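Long-range contacts in catalase-3 (Neurospora crassa, PDB 4AJ9), which breaks hydrogen peroxide down to oxygen and water with a heme cofactor, and so probably protects the cell from its toxic effects: residues 57-62 against 357-362; 139-144 against 207-212. All coordinates share one frame; numbering follows the deposited sequence.

Contacts 1 and 2 both lie in the catalase core and grip the same heme at different places. Contact 1 (57-62 with 357-362) holds the two propionates through Arg62 and Arg359. Contact 2 (139-144 with 207-212) packs on the vinyl group of CAB and CBB and on one porphyrin face. The two do not touch. Their centres are about 26 Å apart, their nearest atoms about 13 Å, and the heme spans the gap. Both approach the predicted catalytic His65: nearest side-chain atoms lie about 5 Å away for Arg62 and about 6 Å for Phe143. The side chain of Arg359 is about 8 Å from that of Tyr352, the probable axial ligand of the iron.

Contact 1. Residues 57-62 against 357-362; sequences ERIPER and LNRHRG. With HEM (protoporphyrin IX containing Fe), chain Y.
Arg62 crosses over Arg359 beside the heme propionates. Its CB passes propionate O2D, and CG sits over one face of the Arg359 guanidinium, 3.6 Å from Arg359 NE. The chain is extended from CG to NE, and CD lies near heme O1A. Arg62 NE gives a hydrogen bond to heme O1A, 2.8 Å long, with an N-H...O angle of 161°. The guanidinium lies flat on that of Arg359, planes 27° apart and centres 3.9 Å apart. At the tip, Arg62 NH2 is hydrogen-bonded to Thr323 O, and Arg62 NH1 comes 3.7 Å from Arg359 NH1, a like-charge pair. Arg359, in one of two deposited conformers, bends at chi2 and chi3 and takes the other propionate with two hydrogen bonds: NE to heme O2D (2.9 Å) and NH2 to heme O1D (2.8 Å). Behind, Pro60 CG packs against Asn358 O. A water joins Pro60 O to Arg359 NH1. Asn358 ND2 is hydrogen-bonded to Arg58 O of the second subunit, so this is a subunit interface. A leucine in place of Arg62 would probably leave O1A without this donor and the Arg359 guanidinium without its stacking partner. The propionates probably offset the repulsion of the two stacked charges.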
# COMPACT_ATOMS: atom_id res chain seq x y z
N GLU C 57 11.60 4.84 2.63
CA GLU C 57 11.44 6.20 3.12
C GLU C 57 10.42 7.03 2.35
O GLU C 57 9.72 7.85 2.93
CB GLU C 57 12.79 6.95 3.13
CG GLU C 57 13.64 6.68 4.39
CD GLU C 57 14.97 7.45 4.39
OE1 GLU C 57 15.15 8.37 3.55
OE2 GLU C 57 15.83 7.10 5.22
N ARG C 58 10.33 6.82 1.04
CA ARG C 58 9.57 7.72 0.18
C ARG C 58 8.08 7.38 0.15
O ARG C 58 7.69 6.21 0.22
CB ARG C 58 10.13 7.69 -1.25
CG ARG C 58 11.62 8.06 -1.34
CD ARG C 58 11.92 9.53 -0.97
NE ARG C 58 13.37 9.72 -1.04
CZ ARG C 58 14.19 9.65 -0.00
NH1 ARG C 58 13.72 9.51 1.24
NH2 ARG C 58 15.50 9.78 -0.19
N ILE C 59 7.25 8.42 0.06
CA ILE C 59 5.83 8.23 -0.18
C ILE C 59 5.53 9.01 -1.46
O ILE C 59 6.31 9.88 -1.87
CB ILE C 59 4.97 8.74 1.00
CG1 ILE C 59 4.99 10.27 1.07
CG2 ILE C 59 5.44 8.13 2.32
CD1 ILE C 59 4.18 10.84 2.22
N PRO C 60 4.41 8.70 -2.11
CA PRO C 60 4.09 9.42 -3.35
C PRO C 60 4.04 10.93 -3.11
O PRO C 60 3.53 11.36 -2.09
CB PRO C 60 2.68 8.93 -3.68
CG PRO C 60 2.62 7.54 -3.04
CD PRO C 60 3.37 7.72 -1.75
N GLU C 61 4.57 11.73 -4.04
CA GLU C 61 4.36 13.16 -3.97
C GLU C 61 2.89 13.47 -4.23
O GLU C 61 2.14 12.64 -4.75
CB GLU C 61 5.25 13.91 -4.96
CG GLU C 61 4.94 13.63 -6.44
CD GLU C 61 5.94 14.32 -7.38
OE1 GLU C 61 7.12 14.53 -6.98
OE2 GLU C 61 5.56 14.66 -8.52
N ARG C 62 2.48 14.68 -3.86
CA ARG C 62 1.13 15.15 -4.15
C ARG C 62 0.94 15.16 -5.66
O ARG C 62 1.85 15.52 -6.39
CB ARG C 62 0.94 16.56 -3.61
CG ARG C 62 1.09 16.69 -2.10
CD ARG C 62 1.31 18.16 -1.69
NE ARG C 62 1.16 18.36 -0.25
CZ ARG C 62 2.00 17.89 0.67
NH1 ARG C 62 3.08 17.19 0.32
NH2 ARG C 62 1.76 18.12 1.95
N LEU C 357 -5.60 8.46 0.50
CA LEU C 357 -5.43 7.02 0.49
C LEU C 357 -4.22 6.63 -0.35
O LEU C 357 -3.52 5.67 -0.03
CB LEU C 357 -6.68 6.33 -0.06
CG LEU C 357 -7.97 6.49 0.73
CD1 LEU C 357 -9.17 6.00 -0.08
CD2 LEU C 357 -7.87 5.78 2.08
N ASN C 358 -3.96 7.37 -1.42
CA ASN C 358 -2.78 7.09 -2.24
C ASN C 358 -1.50 7.55 -1.55
O ASN C 358 -0.55 6.79 -1.42
CB ASN C 358 -2.87 7.75 -3.62
CG ASN C 358 -1.78 7.28 -4.56
OD1 ASN C 358 -1.73 6.10 -4.90
ND2 ASN C 358 -0.89 8.19 -4.98
N ARG C 359 -1.50 8.81 -1.12
CA ARG C 359 -0.30 9.37 -0.53
C ARG C 359 0.08 8.67 0.77
O ARG C 359 1.26 8.40 1.02
CB ARG C 359 -0.48 10.87 -0.30
CG ARG C 359 0.82 11.63 -0.18
CD ARG C 359 0.71 12.96 -0.91
NE ARG C 359 -0.15 13.91 -0.22
CZ ARG C 359 0.16 14.51 0.93
NH1 ARG C 359 1.31 14.24 1.54
NH2 ARG C 359 -0.70 15.36 1.48
N HIS C 360 -0.92 8.37 1.60
CA HIS C 360 -0.65 7.78 2.92
C HIS C 360 -0.87 6.27 3.01
O HIS C 360 -0.65 5.68 4.07
CB HIS C 360 -1.45 8.51 4.01
CG HIS C 360 -1.01 9.93 4.21
ND1 HIS C 360 0.19 10.25 4.82
CD2 HIS C 360 -1.59 11.11 3.88
CE1 HIS C 360 0.32 11.57 4.87
NE2 HIS C 360 -0.75 12.11 4.31
N ARG C 361 -1.30 5.66 1.92
CA ARG C 361 -1.51 4.20 1.88
C ARG C 361 -2.30 3.64 3.06
O ARG C 361 -1.93 2.61 3.63
CB ARG C 361 -0.17 3.47 1.78
CG ARG C 361 0.38 3.34 0.38
CD ARG C 361 0.86 4.68 -0.18
NE ARG C 361 1.10 4.62 -1.62
CZ ARG C 361 0.17 4.34 -2.52
NH1 ARG C 361 -1.08 4.10 -2.14
NH2 ARG C 361 0.47 4.31 -3.80
N GLY C 362 -3.40 4.29 3.42
CA GLY C 362 -4.17 3.88 4.57
C GLY C 362 -5.17 4.96 4.93
O GLY C 362 -5.04 6.10 4.52
CHA HEM Y . -3.65 19.94 -3.98
CHB HEM Y . -5.56 24.38 -4.50
CHC HEM Y . -8.67 22.61 -7.77
CHD HEM Y . -7.36 18.10 -6.58
C1A HEM Y . -3.86 21.30 -3.86
C2A HEM Y . -3.08 22.23 -3.05
C3A HEM Y . -3.60 23.46 -3.21
C4A HEM Y . -4.74 23.35 -4.11
CMA HEM Y . -3.12 24.78 -2.56
CAA HEM Y . -1.84 21.85 -2.20
CBA HEM Y . -2.18 21.68 -0.72
CGA HEM Y . -0.91 21.42 0.04
O1A HEM Y . -0.70 20.27 0.50
O2A HEM Y . -0.09 22.37 0.18
C1B HEM Y . -6.61 24.28 -5.40
C2B HEM Y . -7.55 25.34 -5.74
C3B HEM Y . -8.40 24.86 -6.66
C4B HEM Y . -8.04 23.48 -6.91
CMB HEM Y . -7.48 26.75 -5.11
CAB HEM Y . -9.60 25.56 -7.33
CBB HEM Y . -10.24 26.57 -6.72
C1C HEM Y . -8.63 21.24 -7.67
C2C HEM Y . -9.60 20.31 -8.24
C3C HEM Y . -9.20 19.08 -7.92
C4C HEM Y . -8.02 19.18 -7.10
CMC HEM Y . -10.81 20.70 -9.11
CAC HEM Y . -9.89 17.74 -8.23
CBC HEM Y . -11.22 17.69 -8.31
C1D HEM Y . -6.24 18.16 -5.79
C2D HEM Y . -5.56 17.01 -5.27
C3D HEM Y . -4.41 17.58 -4.46
C4D HEM Y . -4.51 19.02 -4.57
CMD HEM Y . -5.94 15.53 -5.51
CAD HEM Y . -3.36 16.78 -3.68
CBD HEM Y . -3.83 16.74 -2.23
CGD HEM Y . -2.90 15.87 -1.42
O1D HEM Y . -2.87 16.03 -0.18
O2D HEM Y . -2.18 15.04 -2.03
NA HEM Y . -4.86 22.02 -4.48
NB HEM Y . -6.95 23.17 -6.12
NC HEM Y . -7.69 20.51 -6.97
ND HEM Y . -5.61 19.32 -5.36
FE HEM Y . -6.33 21.28 -5.64
O HOH W 1 3.64 13.45 -0.17
O HOH W 2 -0.22 11.39 -4.64

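Contact 2. Residues 139-144 against 207-212; sequences NIPVFF and DGFGIH. With HEM (protoporphyrin IX containing Fe), chain Y; ACT (acetate ion), chain B.
Pro141 lies on the ring of Phe209, where the loop after strand 131-138 runs beside strand 208-209 of the antiparallel β-barrel of the heme catalase fold. The two segments run in nearly the same direction, 22° apart. Pro141 CB stands over the ring face in a CH-pi contact, 3.7 Å from the centroid of the Phe209 ring. Next along, Ile211 fits against the loop backbone. Its CD1 meets Ile140 O at 3.4 Å, and its CG2 meets Pro141 O. The same CD1 also touches CB of Phe143. Both residues reach the heme. Ile211 CD1 is 3.6 Å from the vinyl carbon CBB. With CG anti to the backbone N (chi1 -156°), the Phe143 ring comes to lie with one face on the vinyl, its CG 3.7 Å from heme CAB. Phe144 CD2 lies over the centre of the opposite face.

Further out, several groups set these side chains in place. Trp192 of helix 187-193 packs on Ile140 and Pro141. Phe209 is tied by a backbone hydrogen bond to Asn138, a predicted active-site residue. His212, whose NE2 is 3.3 Å from heme CBB, is held by hydrogen bonds to Asp342 at ND1 and Arg348 at NE2. At the far end a water is hydrogen-bonded to both Asn139 O and Asp207 N. The bend that brings Ile211 to the vinyl is a classic γ-turn: Ile211 has phi 69°, and His212 N makes a hydrogen bond back to Gly210 O at 2.8 Å.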
# COMPACT_ATOMS: atom_id res chain seq x y z
N ASN C 139 -2.71 31.64 -5.08
CA ASN C 139 -2.33 33.05 -5.04
C ASN C 139 -2.98 33.85 -6.17
O ASN C 139 -2.62 35.00 -6.41
CB ASN C 139 -0.81 33.22 -5.09
CG ASN C 139 -0.24 33.00 -6.47
OD1 ASN C 139 -0.69 32.13 -7.22
ND2 ASN C 139 0.75 33.83 -6.83
N ILE C 140 -3.91 33.20 -6.86
CA ILE C 140 -4.68 33.77 -7.98
C ILE C 140 -6.15 33.46 -7.71
O ILE C 140 -6.46 32.37 -7.25
CB ILE C 140 -4.24 33.14 -9.30
CG1 ILE C 140 -2.84 33.66 -9.68
CG2 ILE C 140 -5.26 33.40 -10.41
CD1 ILE C 140 -2.19 32.86 -10.81
N PRO C 141 -7.05 34.43 -7.95
CA PRO C 141 -8.42 34.33 -7.43
C PRO C 141 -9.38 33.54 -8.30
O PRO C 141 -10.53 33.35 -7.90
CB PRO C 141 -8.87 35.80 -7.37
CG PRO C 141 -8.09 36.46 -8.45
CD PRO C 141 -6.73 35.79 -8.43
N VAL C 142 -8.93 33.10 -9.47
CA VAL C 142 -9.80 32.34 -10.37
C VAL C 142 -9.09 31.07 -10.82
O VAL C 142 -7.87 31.02 -10.89
CB VAL C 142 -10.19 33.17 -11.61
CG1 VAL C 142 -11.07 34.36 -11.21
CG2 VAL C 142 -8.94 33.63 -12.36
N PHE C 143 -9.86 30.04 -11.14
CA PHE C 143 -9.26 28.81 -11.60
C PHE C 143 -9.55 28.54 -13.08
O PHE C 143 -10.44 29.16 -13.66
CB PHE C 143 -9.68 27.63 -10.73
CG PHE C 143 -8.70 26.49 -10.78
CD1 PHE C 143 -7.47 26.60 -10.16
CD2 PHE C 143 -9.00 25.35 -11.49
CE1 PHE C 143 -6.56 25.56 -10.21
CE2 PHE C 143 -8.09 24.31 -11.56
CZ PHE C 143 -6.87 24.41 -10.92
N PHE C 144 -8.82 27.60 -13.68
CA PHE C 144 -8.86 27.36 -15.13
C PHE C 144 -10.17 26.81 -15.67
O PHE C 144 -10.53 27.05 -16.82
CB PHE C 144 -7.78 26.36 -15.56
CG PHE C 144 -6.37 26.85 -15.37
CD1 PHE C 144 -5.77 27.68 -16.31
CD2 PHE C 144 -5.62 26.44 -14.28
CE1 PHE C 144 -4.45 28.11 -16.15
CE2 PHE C 144 -4.30 26.86 -14.12
CZ PHE C 144 -3.72 27.69 -15.05
N ASP C 207 -0.74 37.48 -2.25
CA ASP C 207 -2.07 37.41 -1.65
C ASP C 207 -2.57 35.98 -1.79
O ASP C 207 -2.01 35.19 -2.53
CB ASP C 207 -3.05 38.36 -2.35
CG ASP C 207 -2.91 39.80 -1.88
OD1 ASP C 207 -2.24 40.03 -0.85
OD2 ASP C 207 -3.46 40.69 -2.55
N GLY C 208 -3.63 35.64 -1.06
CA GLY C 208 -4.22 34.32 -1.17
C GLY C 208 -5.72 34.39 -1.40
O GLY C 208 -6.34 35.39 -1.05
N PHE C 209 -6.30 33.34 -1.98
CA PHE C 209 -7.73 33.33 -2.30
C PHE C 209 -8.33 31.95 -2.12
O PHE C 209 -7.71 30.94 -2.44
CB PHE C 209 -7.97 33.77 -3.75
CG PHE C 209 -7.33 35.07 -4.10
CD1 PHE C 209 -6.02 35.12 -4.55
CD2 PHE C 209 -8.04 36.27 -3.97
CE1 PHE C 209 -5.42 36.32 -4.88
CE2 PHE C 209 -7.44 37.47 -4.29
CZ PHE C 209 -6.13 37.49 -4.76
N GLY C 210 -9.55 31.90 -1.60
CA GLY C 210 -10.24 30.62 -1.51
C GLY C 210 -10.80 30.26 -2.87
O GLY C 210 -11.17 29.11 -3.11
N ILE C 211 -10.87 31.27 -3.75
CA ILE C 211 -11.43 31.15 -5.11
C ILE C 211 -12.94 30.93 -5.14
O ILE C 211 -13.68 31.75 -5.67
CB ILE C 211 -10.72 30.08 -5.96
CG1 ILE C 211 -9.23 30.39 -6.07
CG2 ILE C 211 -11.37 29.98 -7.36
CD1 ILE C 211 -8.55 29.72 -7.24
N HIS C 212 -13.41 29.81 -4.59
CA HIS C 212 -14.84 29.55 -4.59
C HIS C 212 -15.59 30.50 -3.69
O HIS C 212 -15.09 30.91 -2.64
CB HIS C 212 -15.15 28.14 -4.10
CG HIS C 212 -14.32 27.08 -4.73
ND1 HIS C 212 -14.43 26.74 -6.06
CD2 HIS C 212 -13.37 26.27 -4.21
CE1 HIS C 212 -13.59 25.76 -6.34
NE2 HIS C 212 -12.93 25.45 -5.23
CHA HEM Y . -3.65 19.94 -3.98
CHB HEM Y . -5.56 24.38 -4.50
CHC HEM Y . -8.67 22.61 -7.77
CHD HEM Y . -7.36 18.10 -6.58
C1A HEM Y . -3.86 21.30 -3.86
C2A HEM Y . -3.08 22.23 -3.05
C3A HEM Y . -3.60 23.46 -3.21
C4A HEM Y . -4.74 23.35 -4.11
CMA HEM Y . -3.12 24.78 -2.56
CAA HEM Y . -1.84 21.85 -2.20
CBA HEM Y . -2.18 21.68 -0.72
CGA HEM Y . -0.91 21.42 0.04
O1A HEM Y . -0.70 20.27 0.50
O2A HEM Y . -0.09 22.37 0.18
C1B HEM Y . -6.61 24.28 -5.40
C2B HEM Y . -7.55 25.34 -5.74
C3B HEM Y . -8.40 24.86 -6.66
C4B HEM Y . -8.04 23.48 -6.91
CMB HEM Y . -7.48 26.75 -5.11
CAB HEM Y . -9.60 25.56 -7.33
CBB HEM Y . -10.24 26.57 -6.72
C1C HEM Y . -8.63 21.24 -7.67
C2C HEM Y . -9.60 20.31 -8.24
C3C HEM Y . -9.20 19.08 -7.92
C4C HEM Y . -8.02 19.18 -7.10
CMC HEM Y . -10.81 20.70 -9.11
CAC HEM Y . -9.89 17.74 -8.23
CBC HEM Y . -11.22 17.69 -8.31
C1D HEM Y . -6.24 18.16 -5.79
C2D HEM Y . -5.56 17.01 -5.27
C3D HEM Y . -4.41 17.58 -4.46
C4D HEM Y . -4.51 19.02 -4.57
CMD HEM Y . -5.94 15.53 -5.51
CAD HEM Y . -3.36 16.78 -3.68
CBD HEM Y . -3.83 16.74 -2.23
CGD HEM Y . -2.90 15.87 -1.42
O1D HEM Y . -2.87 16.03 -0.18
O2D HEM Y . -2.18 15.04 -2.03
NA HEM Y . -4.86 22.02 -4.48
NB HEM Y . -6.95 23.17 -6.12
NC HEM Y . -7.69 20.51 -6.97
ND HEM Y . -5.61 19.32 -5.36
FE HEM Y . -6.33 21.28 -5.64
C ACT B . 1.82 37.68 -6.10
O ACT B . 0.82 38.42 -5.96
OXT ACT B . 1.57 36.45 -6.16
CH3 ACT B . 3.21 38.26 -6.18
O HOH W 3 -1.31 37.17 -5.17